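Local coordinates for protein glutamine amido transferase (Methylobacillus flagellatus, PDB 3M3P) that is a glutamine amidotransferase-like protein of the class I family, built around a mixed beta sheet flanked by helices, at residues H176-Q180 against A181-R185. Sequence-based numbering, arbitrary orientation.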
ATOM      1  N   HIS A 176       0.040   6.038   1.047  1.00  7.78           N
ATOM      2  CA  HIS A 176      -0.554   5.294   2.120  1.00  6.51           C
ATOM      3  C   HIS A 176      -2.048   5.562   2.110  1.00  6.76           C
ATOM      4  O   HIS A 176      -2.504   6.578   2.662  1.00  8.81           O
ATOM      5  CB  HIS A 176       0.006   5.750   3.467  1.00  7.18           C
ATOM      6  CG  HIS A 176       1.429   5.367   3.716  1.00  8.19           C
ATOM      7  ND1 HIS A 176       1.756   4.150   4.285  1.00  9.19           N
ATOM      8  CD2 HIS A 176       2.584   6.052   3.551  1.00 10.09           C
ATOM      9  CE1 HIS A 176       3.078   4.090   4.431  1.00 13.38           C
ATOM     10  NE2 HIS A 176       3.603   5.218   3.968  1.00 12.63           N
ATOM     11  N   ILE A 177      -2.807   4.641   1.550  1.00  7.37           N
ATOM     12  CA  ILE A 177      -4.259   4.791   1.586  1.00  6.15           C
ATOM     13  C   ILE A 177      -4.862   4.240   2.875  1.00  7.61           C
ATOM     14  O   ILE A 177      -6.070   4.412   3.124  1.00  8.64           O
ATOM     15  CB  ILE A 177      -4.993   4.161   0.385  1.00  7.04           C
ATOM     16  CG1 ILE A 177      -4.856   2.661   0.283  1.00  7.19           C
ATOM     17  CG2 ILE A 177      -4.517   4.880  -0.960  1.00  8.78           C
ATOM     18  CD1 ILE A 177      -5.869   2.037  -0.722  1.00  9.44           C
ATOM     19  N   GLU A 178      -4.002   3.662   3.735  1.00  6.97           N
ATOM     20  CA  GLU A 178      -4.446   3.056   5.020  1.00  6.80           C
ATOM     21  C   GLU A 178      -4.466   4.006   6.227  1.00  7.17           C
ATOM     22  O   GLU A 178      -4.864   3.617   7.334  1.00  8.09           O
ATOM     23  CB  GLU A 178      -3.589   1.862   5.378  1.00  7.85           C
ATOM     24  CG  GLU A 178      -2.266   2.139   5.964  1.00  8.06           C
ATOM     25  CD  GLU A 178      -1.208   2.572   5.016  1.00  9.23           C
ATOM     26  OE1 GLU A 178      -1.407   2.899   3.802  1.00  9.11           O
ATOM     27  OE2 GLU A 178      -0.029   2.556   5.520  1.00 14.10           O
HETATM   28  N   MSE A 179      -4.137   5.256   6.034  1.00  6.82           N
HETATM   29  CA  MSE A 179      -3.918   6.119   7.169  1.00  6.47           C
HETATM   30  C   MSE A 179      -5.153   6.411   7.977  1.00  6.39           C
HETATM   31  O   MSE A 179      -6.260   6.608   7.476  1.00  7.78           O
HETATM   32  CB  MSE A 179      -3.321   7.487   6.767  1.00  7.39           C
HETATM   33  CG  MSE A 179      -1.978   7.414   5.999  1.00  6.41           C
HETATM   34 SE   MSE A 179      -0.633   6.265   6.877  1.00 12.57          SE
HETATM   35  CE  MSE A 179      -0.231   7.318   8.461  1.00  8.33           C
ATOM     36  N   GLN A 180      -4.901   6.476   9.285  1.00  6.58           N
ATOM     37  CA  GLN A 180      -5.834   7.040  10.272  1.00  6.23           C
ATOM     38  C   GLN A 180      -5.114   8.185  10.966  1.00  5.52           C
ATOM     39  O   GLN A 180      -3.869   8.219  10.982  1.00  6.50           O
ATOM     40  CB  GLN A 180      -6.278   5.925  11.265  1.00  7.56           C
ATOM     41  CG  GLN A 180      -6.987   4.790  10.554  1.00  6.79           C
ATOM     42  CD  GLN A 180      -7.627   3.720  11.405  1.00 10.40           C
ATOM     43  OE1 GLN A 180      -7.091   3.390  12.428  1.00 12.64           O
ATOM     44  NE2 GLN A 180      -8.803   3.211  10.968  1.00 11.80           N
ATOM     45  N   ALA A 181      -5.850   9.134  11.564  1.00  6.08           N
ATOM     46  CA  ALA A 181      -5.246  10.355  12.077  1.00  5.33           C
ATOM     47  C   ALA A 181      -4.193  10.100  13.132  1.00  5.96           C
ATOM     48  O   ALA A 181      -3.118  10.712  13.128  1.00  6.25           O
ATOM     49  CB  ALA A 181      -6.327  11.324  12.644  1.00  6.47           C
ATOM     50  N   HIS A 182      -4.490   9.140  14.025  1.00  5.80           N
ATOM     51  CA  HIS A 182      -3.558   8.889  15.128  1.00  6.48           C
ATOM     52  C   HIS A 182      -2.225   8.299  14.658  1.00  5.97           C
ATOM     53  O   HIS A 182      -1.164   8.486  15.280  1.00  7.80           O
ATOM     54  CB  HIS A 182      -4.216   8.054  16.215  1.00  6.19           C
ATOM     55  CG  HIS A 182      -4.510   6.647  15.822  1.00  5.45           C
ATOM     56  ND1 HIS A 182      -5.542   6.299  14.990  1.00  6.64           N
ATOM     57  CD2 HIS A 182      -3.845   5.485  16.113  1.00  6.79           C
ATOM     58  CE1 HIS A 182      -5.527   4.985  14.814  1.00  5.81           C
ATOM     59  NE2 HIS A 182      -4.521   4.463  15.492  1.00  5.92           N
HETATM   60  N   MSE A 183      -2.249   7.598  13.528  1.00  5.82           N
HETATM   61  CA  MSE A 183      -1.050   7.066  12.931  1.00  5.92           C
HETATM   62  C   MSE A 183      -0.190   8.177  12.327  1.00  6.65           C
HETATM   63  O   MSE A 183       1.015   8.141  12.473  1.00  6.86           O
HETATM   64  CB  MSE A 183      -1.440   6.087  11.837  1.00  6.52           C
HETATM   65  CG  MSE A 183      -2.145   4.812  12.350  1.00  6.01           C
HETATM   66 SE   MSE A 183      -2.930   3.731  10.975  1.00 12.72          SE
HETATM   67  CE  MSE A 183      -1.272   3.208  10.106  1.00 10.78           C
ATOM     68  N   VAL A 184      -0.809   9.135  11.640  1.00  6.01           N
ATOM     69  CA  VAL A 184      -0.062  10.327  11.154  1.00  5.80           C
ATOM     70  C   VAL A 184       0.630  11.002  12.328  1.00  5.78           C
ATOM     71  O   VAL A 184       1.813  11.284  12.268  1.00  6.73           O
ATOM     72  CB  VAL A 184      -1.003  11.322  10.393  1.00  5.47           C
ATOM     73  CG1 VAL A 184      -0.237  12.585   9.981  1.00  7.03           C
ATOM     74  CG2 VAL A 184      -1.630  10.648   9.165  1.00  7.04           C
ATOM     75  N   ARG A 185      -0.104  11.227  13.414  1.00  5.43           N
ATOM     76  CA  ARG A 185       0.493  11.834  14.593  1.00  6.29           C
ATOM     77  C   ARG A 185       1.651  11.000  15.123  1.00  6.16           C
ATOM     78  O   ARG A 185       2.678  11.538  15.486  1.00  7.53           O
ATOM     79  CB  ARG A 185      -0.578  12.051  15.680  1.00  6.34           C
ATOM     80  CG  ARG A 185      -1.634  13.020  15.290  1.00  6.94           C
ATOM     81  CD  ARG A 185      -2.543  13.329  16.432  1.00  9.34           C
ATOM     82  NE  ARG A 185      -3.656  14.216  16.027  1.00 10.26           N
ATOM     83  CZ  ARG A 185      -3.568  15.522  15.816  1.00 11.82           C
ATOM     84  NH1 ARG A 185      -2.434  16.183  15.965  1.00 14.06           N
ATOM     85  NH2 ARG A 185      -4.674  16.168  15.420  1.00 13.93           N
TER
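Gln180 and Val184 make the first backbone turn of helix 181-190: Val184 N donates to Gln180 O at 3.3 Å. Met183 N shares the same carbonyl in a weak, bent bond. Gln180 is thus the N-cap, where the chain leaves the loop following strand 170-173.

The apolar contacts join the loop residue Met179 to Met183 and Val184 on the helix. Met179 (modelled as selenomethionine, like Met183) is bent at both chi2 and chi3, a folded course that brings its methyl back to the helix, with CE 3.7 Å from Val184 CG2 and 3.8 Å from Met183 CB. A long, unbranched and flexible side chain suits this fit, while branched Val184 offers CG2 to it and also touches Ile214 of helix 211-215. Met183 bends at chi3, and its SE rests 4.0 Å from Gln180 CB.

On the more exposed side, Gln180 and His182 run side by side. A chi1 of 69° sets CG of His182 between its backbone N and carbonyl carbon, which turns the ring back alongside Gln180, and Gln180 OE1 approaches the ring edge at His182 CE1, 3.3 Å away; the amide and ring planes are 52° apart. The other end of the amide, NE2, hydrogen-bonds to Asp22 and His19, tying the helix start to helix 18-26.

Within the loop, His176 ND1 donates to Glu178 OE2 at 2.7 Å, on the syn side of the carboxylate and near the imidazole plane. This buried pair lies by Cys89 and His88, at what resembles the nucleophile elbow of the family. The bond probably fixes the ring's rotation, while the cap and the packing of the two selenomethionines join this loop to its helix.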